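Local coordinates for 2-hydroxyisobutyryl-CoA synthetase (Aquincola tertiaricarbonis, PDB 6HDY), which belongs to the ANL superfamily of AMP-binding enzymes, with a large N-terminal domain and a smaller C-terminal domain, at residues M314-Y327 / R339-D351. Sequence-based numbering, arbitrary orientation.
Sequences MRRVPYGQRGTPVY and RLLSGDLTLWTND. With 8LQ ([[(2~{R},3~{S},4~{R},5~{R})-5-(6-aminopurin-9-yl)-3,4-bis(oxidanyl)oxolan-2-yl]methoxy-oxidanyl-phosphoryl] (3~{S})-3-oxidanylbutanoate), chain C.
Ser342 and Pro325 meet in the tight, buried middle of this beta hairpin, where 322-327 and 340-347 pair antiparallel on both sides of a two-residue shift in register. Pro325 O takes two bonds from Ser342: the backbone N, and OG on a carbonyl lone pair at 2.7 Å. With chi1 71°, Ser342 OG lies between its own N and carbonyl carbon, where it also accepts from Asp344 N, an ST turn. Thr324 OG1 donates a hydrogen bond to Asp344 O at 2.7 Å. These bonds probably help to position Asp344, whose OD1 and OD2 accept from O2' and O3' of 8LQ; a water links OD2 to Tyr327 OH. At the far end, Arg339 and Leu340 both face Tyr327 in a G1 bulge; Arg339 NH2 donates to Met314 O, NE to Val92 O, and NH1 pairs with Glu307. The solvent side is the turn 318-321, where exposed Tyr319 sets its edge on the face of buried Trp348 (planes at 50°) and Asn350 CB covers a tyrosine face. Gly320 N donates straight to Trp348 O (2.7 Å); Trp348 NE1 donates to Val317 O, in the indole plane but from above the carbonyl plane. Strand 304-310 flanks 322-327, strand 366-369 borders 340-347, and helix 85-91 packs on Arg316 and Arg339.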
ATOM      1  N   MET A 314     -30.794 -15.889  15.555  1.00 45.56           N
ATOM      2  CA  MET A 314     -30.091 -15.927  14.254  1.00 43.43           C
ATOM      3  C   MET A 314     -31.008 -16.288  13.066  1.00 48.49           C
ATOM      4  O   MET A 314     -30.552 -16.843  12.063  1.00 47.38           O
ATOM      5  CB  MET A 314     -28.825 -16.825  14.292  1.00 44.98           C
ATOM      6  CG  MET A 314     -27.762 -16.329  15.265  1.00 47.53           C
ATOM      7  SD  MET A 314     -27.260 -14.603  15.015  1.00 48.09           S
ATOM      8  CE  MET A 314     -26.617 -14.270  16.609  1.00 45.80           C
ATOM      9  N   ARG A 315     -32.291 -15.919  13.165  1.00 47.09           N
ATOM     10  CA  ARG A 315     -33.259 -16.123  12.092  1.00 47.09           C
ATOM     11  C   ARG A 315     -33.570 -14.775  11.472  1.00 49.92           C
ATOM     12  O   ARG A 315     -33.460 -13.759  12.161  1.00 48.60           O
ATOM     13  CB  ARG A 315     -34.501 -16.888  12.570  1.00 49.37           C
ATOM     14  CG  ARG A 315     -34.240 -18.399  12.635  1.00 58.22           C
ATOM     15  CD  ARG A 315     -35.480 -19.228  12.887  1.00 66.83           C
ATOM     16  NE  ARG A 315     -35.526 -19.709  14.269  1.00 80.99           N
ATOM     17  CZ  ARG A 315     -36.375 -19.266  15.193  1.00 93.04           C
ATOM     18  NH1 ARG A 315     -36.338 -19.755  16.426  1.00 80.23           N
ATOM     19  NH2 ARG A 315     -37.277 -18.338  14.886  1.00 75.86           N
ATOM     20  N   ARG A 316     -33.853 -14.749  10.149  1.00 46.57           N
ATOM     21  CA  ARG A 316     -34.126 -13.509   9.422  1.00 45.89           C
ATOM     22  C   ARG A 316     -35.293 -12.743  10.035  1.00 50.93           C
ATOM     23  O   ARG A 316     -36.272 -13.359  10.453  1.00 53.51           O
ATOM     24  CB  ARG A 316     -34.403 -13.782   7.929  1.00 46.36           C
ATOM     25  CG  ARG A 316     -33.179 -14.204   7.103  1.00 46.37           C
ATOM     26  CD  ARG A 316     -33.584 -14.796   5.756  1.00 48.18           C
ATOM     27  NE  ARG A 316     -34.393 -16.014   5.902  1.00 51.06           N
ATOM     28  CZ  ARG A 316     -35.100 -16.586   4.928  1.00 59.94           C
ATOM     29  NH1 ARG A 316     -35.110 -16.063   3.708  1.00 42.53           N
ATOM     30  NH2 ARG A 316     -35.810 -17.679   5.169  1.00 48.32           N
ATOM     31  N   VAL A 317     -35.151 -11.407  10.148  1.00 45.88           N
ATOM     32  CA  VAL A 317     -36.205 -10.514  10.641  1.00 45.85           C
ATOM     33  C   VAL A 317     -37.037 -10.110   9.410  1.00 50.83           C
ATOM     34  O   VAL A 317     -36.468 -10.088   8.304  1.00 49.75           O
ATOM     35  CB  VAL A 317     -35.683  -9.271  11.435  1.00 48.82           C
ATOM     36  CG1 VAL A 317     -34.906  -9.686  12.676  1.00 49.04           C
ATOM     37  CG2 VAL A 317     -34.859  -8.314  10.575  1.00 46.58           C
ATOM     38  N   PRO A 318     -38.357  -9.799   9.532  1.00 49.33           N
ATOM     39  CA  PRO A 318     -39.118  -9.383   8.332  1.00 49.31           C
ATOM     40  C   PRO A 318     -38.568  -8.083   7.751  1.00 51.67           C
ATOM     41  O   PRO A 318     -37.895  -7.340   8.474  1.00 50.13           O
ATOM     42  CB  PRO A 318     -40.548  -9.164   8.875  1.00 52.95           C
ATOM     43  CG  PRO A 318     -40.599  -9.894  10.168  1.00 57.33           C
ATOM     44  CD  PRO A 318     -39.221  -9.781  10.735  1.00 52.11           C
ATOM     45  N   TYR A 319     -38.849  -7.798   6.461  1.00 48.65           N
ATOM     46  CA  TYR A 319     -38.423  -6.540   5.842  1.00 47.84           C
ATOM     47  C   TYR A 319     -39.115  -5.362   6.524  1.00 55.22           C
ATOM     48  O   TYR A 319     -40.279  -5.461   6.913  1.00 57.39           O
ATOM     49  CB  TYR A 319     -38.673  -6.548   4.335  1.00 49.11           C
ATOM     50  CG  TYR A 319     -37.880  -7.602   3.597  1.00 49.57           C
ATOM     51  CD1 TYR A 319     -36.484  -7.577   3.587  1.00 49.26           C
ATOM     52  CD2 TYR A 319     -38.518  -8.630   2.913  1.00 51.27           C
ATOM     53  CE1 TYR A 319     -35.746  -8.538   2.890  1.00 48.16           C
ATOM     54  CE2 TYR A 319     -37.793  -9.606   2.232  1.00 51.49           C
ATOM     55  CZ  TYR A 319     -36.408  -9.554   2.218  1.00 54.12           C
ATOM     56  OH  TYR A 319     -35.710 -10.503   1.517  1.00 50.62           O
ATOM     57  N   GLY A 320     -38.373  -4.286   6.727  1.00 52.03           N
ATOM     58  CA  GLY A 320     -38.868  -3.119   7.452  1.00 53.19           C
ATOM     59  C   GLY A 320     -38.441  -3.149   8.907  1.00 57.65           C
ATOM     60  O   GLY A 320     -38.689  -2.194   9.645  1.00 58.72           O
ATOM     61  N   GLN A 321     -37.793  -4.256   9.328  1.00 53.27           N
ATOM     62  CA  GLN A 321     -37.298  -4.448  10.692  1.00 52.75           C
ATOM     63  C   GLN A 321     -35.756  -4.429  10.771  1.00 52.62           C
ATOM     64  O   GLN A 321     -35.069  -4.695   9.779  1.00 48.89           O
ATOM     65  CB  GLN A 321     -37.905  -5.713  11.332  1.00 54.80           C
ATOM     66  CG  GLN A 321     -38.033  -5.664  12.860  1.00 74.49           C
ATOM     67  CD  GLN A 321     -38.590  -4.353  13.370  1.00 87.08           C
ATOM     68  OE1 GLN A 321     -39.730  -3.981  13.065  1.00 87.05           O
ATOM     69  NE2 GLN A 321     -37.777  -3.608  14.127  1.00 64.77           N
ATOM     70  N   ARG A 322     -35.234  -4.029  11.950  1.00 49.15           N
ATOM     71  CA  ARG A 322     -33.807  -3.927  12.258  1.00 46.67           C
ATOM     72  C   ARG A 322     -33.261  -5.273  12.742  1.00 48.98           C
ATOM     73  O   ARG A 322     -33.978  -6.041  13.389  1.00 49.25           O
ATOM     74  CB  ARG A 322     -33.560  -2.845  13.327  1.00 47.24           C
ATOM     75  CG  ARG A 322     -33.735  -1.401  12.858  1.00 51.02           C
ATOM     76  CD  ARG A 322     -33.467  -0.417  13.991  1.00 61.02           C
ATOM     77  NE  ARG A 322     -33.259   0.949  13.495  1.00 72.56           N
ATOM     78  CZ  ARG A 322     -32.512   1.872  14.102  1.00 89.37           C
ATOM     79  NH1 ARG A 322     -32.380   3.083  13.572  1.00 73.04           N
ATOM     80  NH2 ARG A 322     -31.881   1.585  15.238  1.00 78.10           N
ATOM     81  N   GLY A 323     -31.993  -5.533  12.452  1.00 43.59           N
ATOM     82  CA  GLY A 323     -31.324  -6.766  12.863  1.00 42.16           C
ATOM     83  C   GLY A 323     -29.834  -6.772  12.581  1.00 44.11           C
ATOM     84  O   GLY A 323     -29.257  -5.742  12.217  1.00 43.82           O
ATOM     85  N   THR A 324     -29.197  -7.935  12.748  1.00 39.53           N
ATOM     86  CA  THR A 324     -27.769  -8.047  12.527  1.00 37.69           C
ATOM     87  C   THR A 324     -27.426  -8.771  11.222  1.00 39.96           C
ATOM     88  O   THR A 324     -27.895  -9.882  11.001  1.00 40.83           O
ATOM     89  CB  THR A 324     -27.029  -8.652  13.753  1.00 39.46           C
ATOM     90  OG1 THR A 324     -25.627  -8.475  13.551  1.00 35.47           O
ATOM     91  CG2 THR A 324     -27.336 -10.133  13.991  1.00 38.94           C
ATOM     92  N   PRO A 325     -26.573  -8.179  10.366  1.00 35.60           N
ATOM     93  CA  PRO A 325     -26.144  -8.893   9.147  1.00 34.89           C
ATOM     94  C   PRO A 325     -25.308 -10.152   9.444  1.00 39.14           C
ATOM     95  O   PRO A 325     -24.362 -10.141  10.248  1.00 39.23           O
ATOM     96  CB  PRO A 325     -25.330  -7.840   8.388  1.00 35.10           C
ATOM     97  CG  PRO A 325     -25.748  -6.500   8.986  1.00 39.17           C
ATOM     98  CD  PRO A 325     -25.980  -6.826  10.428  1.00 36.15           C
ATOM     99  N   VAL A 326     -25.714 -11.259   8.822  1.00 35.27           N
ATOM    100  CA  VAL A 326     -25.075 -12.579   8.879  1.00 33.65           C
ATOM    101  C   VAL A 326     -24.760 -12.860   7.411  1.00 37.65           C
ATOM    102  O   VAL A 326     -25.647 -12.702   6.561  1.00 36.06           O
ATOM    103  CB  VAL A 326     -25.969 -13.666   9.557  1.00 37.31           C
ATOM    104  CG1 VAL A 326     -25.437 -15.088   9.315  1.00 36.51           C
ATOM    105  CG2 VAL A 326     -26.128 -13.397  11.054  1.00 37.17           C
ATOM    106  N   TYR A 327     -23.475 -13.192   7.104  1.00 33.15           N
ATOM    107  CA  TYR A 327     -23.029 -13.333   5.721  1.00 31.05           C
ATOM    108  C   TYR A 327     -22.470 -14.685   5.351  1.00 34.50           C
ATOM    109  O   TYR A 327     -21.798 -15.321   6.161  1.00 33.97           O
ATOM    110  CB  TYR A 327     -21.960 -12.282   5.393  1.00 30.32           C
ATOM    111  CG  TYR A 327     -22.303 -10.836   5.668  1.00 32.99           C
ATOM    112  CD1 TYR A 327     -23.076 -10.097   4.770  1.00 35.47           C
ATOM    113  CD2 TYR A 327     -21.759 -10.166   6.761  1.00 32.35           C
ATOM    114  CE1 TYR A 327     -23.313  -8.734   4.967  1.00 33.46           C
ATOM    115  CE2 TYR A 327     -21.972  -8.800   6.957  1.00 31.71           C
ATOM    116  CZ  TYR A 327     -22.757  -8.091   6.060  1.00 36.65           C
ATOM    117  OH  TYR A 327     -22.995  -6.753   6.264  1.00 32.98           O
ATOM    118  N   ARG A 339     -22.208 -18.143   7.192  1.00 35.62           N
ATOM    119  CA  ARG A 339     -23.034 -17.555   8.234  1.00 35.43           C
ATOM    120  C   ARG A 339     -22.168 -16.881   9.293  1.00 38.68           C
ATOM    121  O   ARG A 339     -22.293 -17.157  10.480  1.00 39.83           O
ATOM    122  CB  ARG A 339     -24.070 -18.566   8.804  1.00 38.96           C
ATOM    123  CG  ARG A 339     -25.274 -18.631   7.903  1.00 53.80           C
ATOM    124  CD  ARG A 339     -26.372 -19.590   8.302  1.00 63.70           C
ATOM    125  NE  ARG A 339     -26.821 -19.472   9.688  1.00 67.10           N
ATOM    126  CZ  ARG A 339     -27.760 -18.641  10.127  1.00 67.37           C
ATOM    127  NH1 ARG A 339     -28.328 -17.770   9.301  1.00 47.97           N
ATOM    128  NH2 ARG A 339     -28.122 -18.657  11.400  1.00 49.87           N
ATOM    129  N   LEU A 340     -21.283 -15.977   8.856  1.00 35.08           N
ATOM    130  CA  LEU A 340     -20.486 -15.191   9.805  1.00 35.15           C
ATOM    131  C   LEU A 340     -21.346 -14.055  10.365  1.00 37.19           C
ATOM    132  O   LEU A 340     -21.966 -13.294   9.609  1.00 33.69           O
ATOM    133  CB  LEU A 340     -19.174 -14.640   9.200  1.00 33.66           C
ATOM    134  CG  LEU A 340     -18.315 -13.650  10.043  1.00 35.90           C
ATOM    135  CD1 LEU A 340     -17.658 -14.348  11.243  1.00 35.93           C
ATOM    136  CD2 LEU A 340     -17.247 -12.968   9.177  1.00 30.01           C
ATOM    137  N   LEU A 341     -21.392 -13.987  11.703  1.00 35.62           N
ATOM    138  CA  LEU A 341     -22.102 -12.976  12.469  1.00 35.31           C
ATOM    139  C   LEU A 341     -21.279 -11.665  12.412  1.00 37.56           C
ATOM    140  O   LEU A 341     -20.111 -11.662  12.787  1.00 37.37           O
ATOM    141  CB  LEU A 341     -22.292 -13.476  13.919  1.00 36.97           C
ATOM    142  CG  LEU A 341     -22.879 -12.489  14.949  1.00 42.13           C
ATOM    143  CD1 LEU A 341     -24.274 -12.027  14.547  1.00 42.04           C
ATOM    144  CD2 LEU A 341     -22.933 -13.124  16.330  1.00 45.29           C
ATOM    145  N   SER A 342     -21.868 -10.580  11.886  1.00 34.31           N
ATOM    146  CA  SER A 342     -21.161  -9.301  11.764  1.00 32.30           C
ATOM    147  C   SER A 342     -21.052  -8.583  13.084  1.00 36.29           C
ATOM    148  O   SER A 342     -20.026  -7.964  13.360  1.00 36.12           O
ATOM    149  CB  SER A 342     -21.836  -8.395  10.742  1.00 32.02           C
ATOM    150  OG  SER A 342     -23.078  -7.924  11.240  1.00 34.64           O
ATOM    151  N   GLY A 343     -22.111  -8.677  13.882  1.00 34.67           N
ATOM    152  CA  GLY A 343     -22.241  -7.986  15.156  1.00 36.47           C
ATOM    153  C   GLY A 343     -22.671  -6.546  14.942  1.00 42.36           C
ATOM    154  O   GLY A 343     -22.578  -5.726  15.856  1.00 43.87           O
ATOM    155  N   ASP A 344     -23.142  -6.225  13.715  1.00 37.43           N
ATOM    156  CA  ASP A 344     -23.562  -4.889  13.312  1.00 35.28           C
ATOM    157  C   ASP A 344     -25.062  -4.759  13.382  1.00 41.61           C
ATOM    158  O   ASP A 344     -25.750  -5.765  13.523  1.00 41.95           O
ATOM    159  CB  ASP A 344     -23.049  -4.572  11.900  1.00 33.65           C
ATOM    160  CG  ASP A 344     -21.544  -4.515  11.819  1.00 34.05           C
ATOM    161  OD1 ASP A 344     -20.930  -3.871  12.686  1.00 35.31           O
ATOM    162  OD2 ASP A 344     -20.979  -5.107  10.882  1.00 32.49           O
ATOM    163  N   LEU A 345     -25.574  -3.517  13.315  1.00 37.60           N
ATOM    164  CA  LEU A 345     -27.003  -3.272  13.303  1.00 37.31           C
ATOM    165  C   LEU A 345     -27.389  -2.577  12.005  1.00 40.61           C
ATOM    166  O   LEU A 345     -26.704  -1.654  11.558  1.00 38.46           O
ATOM    167  CB  LEU A 345     -27.457  -2.466  14.537  1.00 38.18           C
ATOM    168  CG  LEU A 345     -28.943  -2.482  14.818  1.00 43.56           C
ATOM    169  CD1 LEU A 345     -29.381  -3.809  15.406  1.00 43.75           C
ATOM    170  CD2 LEU A 345     -29.339  -1.345  15.749  1.00 46.47           C
ATOM    171  N   THR A 346     -28.477  -3.047  11.387  1.00 38.48           N
ATOM    172  CA  THR A 346     -29.014  -2.458  10.157  1.00 37.84           C
ATOM    173  C   THR A 346     -30.533  -2.664  10.098  1.00 44.18           C
ATOM    174  O   THR A 346     -31.114  -3.325  10.954  1.00 45.42           O
ATOM    175  CB  THR A 346     -28.297  -3.031   8.901  1.00 42.26           C
ATOM    176  OG1 THR A 346     -28.542  -2.181   7.782  1.00 41.84           O
ATOM    177  CG2 THR A 346     -28.739  -4.451   8.560  1.00 38.77           C
ATOM    178  N   LEU A 347     -31.151  -2.091   9.074  1.00 41.16           N
ATOM    179  CA  LEU A 347     -32.545  -2.254   8.712  1.00 41.14           C
ATOM    180  C   LEU A 347     -32.498  -2.616   7.232  1.00 42.81           C
ATOM    181  O   LEU A 347     -31.760  -1.987   6.457  1.00 40.56           O
ATOM    182  CB  LEU A 347     -33.355  -0.955   8.921  1.00 41.78           C
ATOM    183  CG  LEU A 347     -34.879  -1.099   8.758  1.00 47.40           C
ATOM    184  CD1 LEU A 347     -35.604  -0.195   9.706  1.00 50.29           C
ATOM    185  CD2 LEU A 347     -35.327  -0.785   7.349  1.00 46.94           C
ATOM    186  N   TRP A 348     -33.304  -3.609   6.847  1.00 41.01           N
ATOM    187  CA  TRP A 348     -33.417  -4.053   5.463  1.00 40.85           C
ATOM    188  C   TRP A 348     -34.878  -4.022   4.985  1.00 46.81           C
ATOM    189  O   TRP A 348     -35.799  -4.256   5.772  1.00 46.34           O
ATOM    190  CB  TRP A 348     -32.715  -5.422   5.203  1.00 38.28           C
ATOM    191  CG  TRP A 348     -33.395  -6.695   5.673  1.00 39.96           C
ATOM    192  CD1 TRP A 348     -34.334  -6.832   6.661  1.00 44.06           C
ATOM    193  CD2 TRP A 348     -33.079  -8.025   5.236  1.00 39.63           C
ATOM    194  NE1 TRP A 348     -34.672  -8.159   6.812  1.00 43.79           N
ATOM    195  CE2 TRP A 348     -33.922  -8.911   5.945  1.00 44.57           C
ATOM    196  CE3 TRP A 348     -32.168  -8.554   4.295  1.00 39.89           C
ATOM    197  CZ2 TRP A 348     -33.861 -10.299   5.767  1.00 44.54           C
ATOM    198  CZ3 TRP A 348     -32.142  -9.921   4.092  1.00 41.77           C
ATOM    199  CH2 TRP A 348     -32.969 -10.781   4.834  1.00 43.88           C
ATOM    200  N   THR A 349     -35.073  -3.661   3.706  1.00 45.24           N
ATOM    201  CA  THR A 349     -36.386  -3.590   3.047  1.00 47.36           C
ATOM    202  C   THR A 349     -36.282  -4.301   1.709  1.00 52.01           C
ATOM    203  O   THR A 349     -35.168  -4.577   1.250  1.00 51.27           O
ATOM    204  CB  THR A 349     -36.874  -2.132   2.902  1.00 51.40           C
ATOM    205  OG1 THR A 349     -35.881  -1.350   2.231  1.00 52.61           O
ATOM    206  CG2 THR A 349     -37.245  -1.501   4.231  1.00 44.47           C
ATOM    207  N   ASN A 350     -37.420  -4.658   1.118  1.00 49.82           N
ATOM    208  CA  ASN A 350     -37.438  -5.343  -0.166  1.00 50.56           C
ATOM    209  C   ASN A 350     -38.367  -4.665  -1.187  1.00 56.31           C
ATOM    210  O   ASN A 350     -39.026  -5.330  -1.986  1.00 57.82           O
ATOM    211  CB  ASN A 350     -37.739  -6.832  -0.011  1.00 51.79           C
ATOM    212  CG  ASN A 350     -37.282  -7.667  -1.188  1.00 70.45           C
ATOM    213  OD1 ASN A 350     -36.320  -7.324  -1.890  1.00 68.16           O
ATOM    214  ND2 ASN A 350     -37.980  -8.764  -1.451  1.00 61.01           N
ATOM    215  N   ASP A 351     -38.360  -3.337  -1.202  1.00 53.02           N
ATOM    216  CA  ASP A 351     -39.163  -2.586  -2.164  1.00 55.30           C
ATOM    217  C   ASP A 351     -38.334  -2.316  -3.423  1.00 60.37           C
ATOM    218  O   ASP A 351     -37.112  -2.427  -3.388  1.00 56.11           O
ATOM    219  CB  ASP A 351     -39.677  -1.291  -1.532  1.00 57.11           C
ATOM    220  CG  ASP A 351     -40.461  -1.546  -0.265  1.00 68.53           C
ATOM    221  OD1 ASP A 351     -41.216  -2.546  -0.223  1.00 69.34           O
ATOM    222  OD2 ASP A 351     -40.289  -0.776   0.702  1.00 77.25           O
TER
HETATM  223  N9  8LQ C 502     -18.188  -1.037   8.514  1.00 38.02           N
HETATM  224  C8  8LQ C 502     -17.543  -1.340   7.376  1.00 39.25           C
HETATM  225  N7  8LQ C 502     -18.169  -0.753   6.361  1.00 39.26           N
HETATM  226  C5  8LQ C 502     -19.229  -0.097   6.863  1.00 39.51           C
HETATM  227  C6  8LQ C 502     -20.171   0.702   6.314  1.00 36.41           C
HETATM  228  N6  8LQ C 502     -20.154   0.885   5.003  1.00 30.16           N
HETATM  229  N1  8LQ C 502     -21.135   1.278   7.057  1.00 38.77           N
HETATM  230  C2  8LQ C 502     -21.165   1.094   8.442  1.00 35.87           C
HETATM  231  N3  8LQ C 502     -20.147   0.330   8.994  1.00 36.00           N
HETATM  232  C4  8LQ C 502     -19.230  -0.271   8.200  1.00 38.60           C
HETATM  233  CAA 8LQ C 502     -12.649  -4.058   4.378  0.50 17.86           C
HETATM  234  CAZ 8LQ C 502     -13.853  -3.080   4.319  0.50 21.54           C
HETATM  235  OAE 8LQ C 502     -13.380  -1.737   4.345  0.50 17.92           O
HETATM  236  CAL 8LQ C 502     -14.831  -3.278   5.494  0.50 28.86           C
HETATM  237  CAS 8LQ C 502     -14.100  -3.156   6.837  0.50 38.33           C
HETATM  238  OAC 8LQ C 502     -13.815  -2.049   7.283  0.50 40.65           O
HETATM  239  OAQ 8LQ C 502     -13.735  -4.355   7.421  1.00 43.29           O
HETATM  240  PBC 8LQ C 502     -13.235  -4.469   8.936  1.00 41.42           P
HETATM  241  OAH 8LQ C 502     -11.875  -3.650   8.970  1.00 41.96           O
HETATM  242  OAD 8LQ C 502     -13.077  -5.860   9.398  1.00 50.88           O
HETATM  243  O5' 8LQ C 502     -14.363  -3.748   9.775  1.00 37.90           O
HETATM  244  C5' 8LQ C 502     -15.699  -4.207   9.576  1.00 34.53           C
HETATM  245  C4' 8LQ C 502     -16.643  -3.391  10.421  1.00 32.16           C
HETATM  246  O4' 8LQ C 502     -16.541  -1.992  10.040  1.00 31.98           O
HETATM  247  C3' 8LQ C 502     -18.008  -3.799  10.064  1.00 32.79           C
HETATM  248  O3' 8LQ C 502     -18.408  -4.959  10.847  1.00 32.30           O
HETATM  249  C2' 8LQ C 502     -18.793  -2.538  10.434  1.00 34.30           C
HETATM  250  O2' 8LQ C 502     -18.942  -2.401  11.903  1.00 35.31           O
HETATM  251  C1' 8LQ C 502     -17.868  -1.460   9.917  1.00 31.59           C
HETATM  252  O   HOH W   1     -21.594  -5.515   8.225  1.00 39.45           O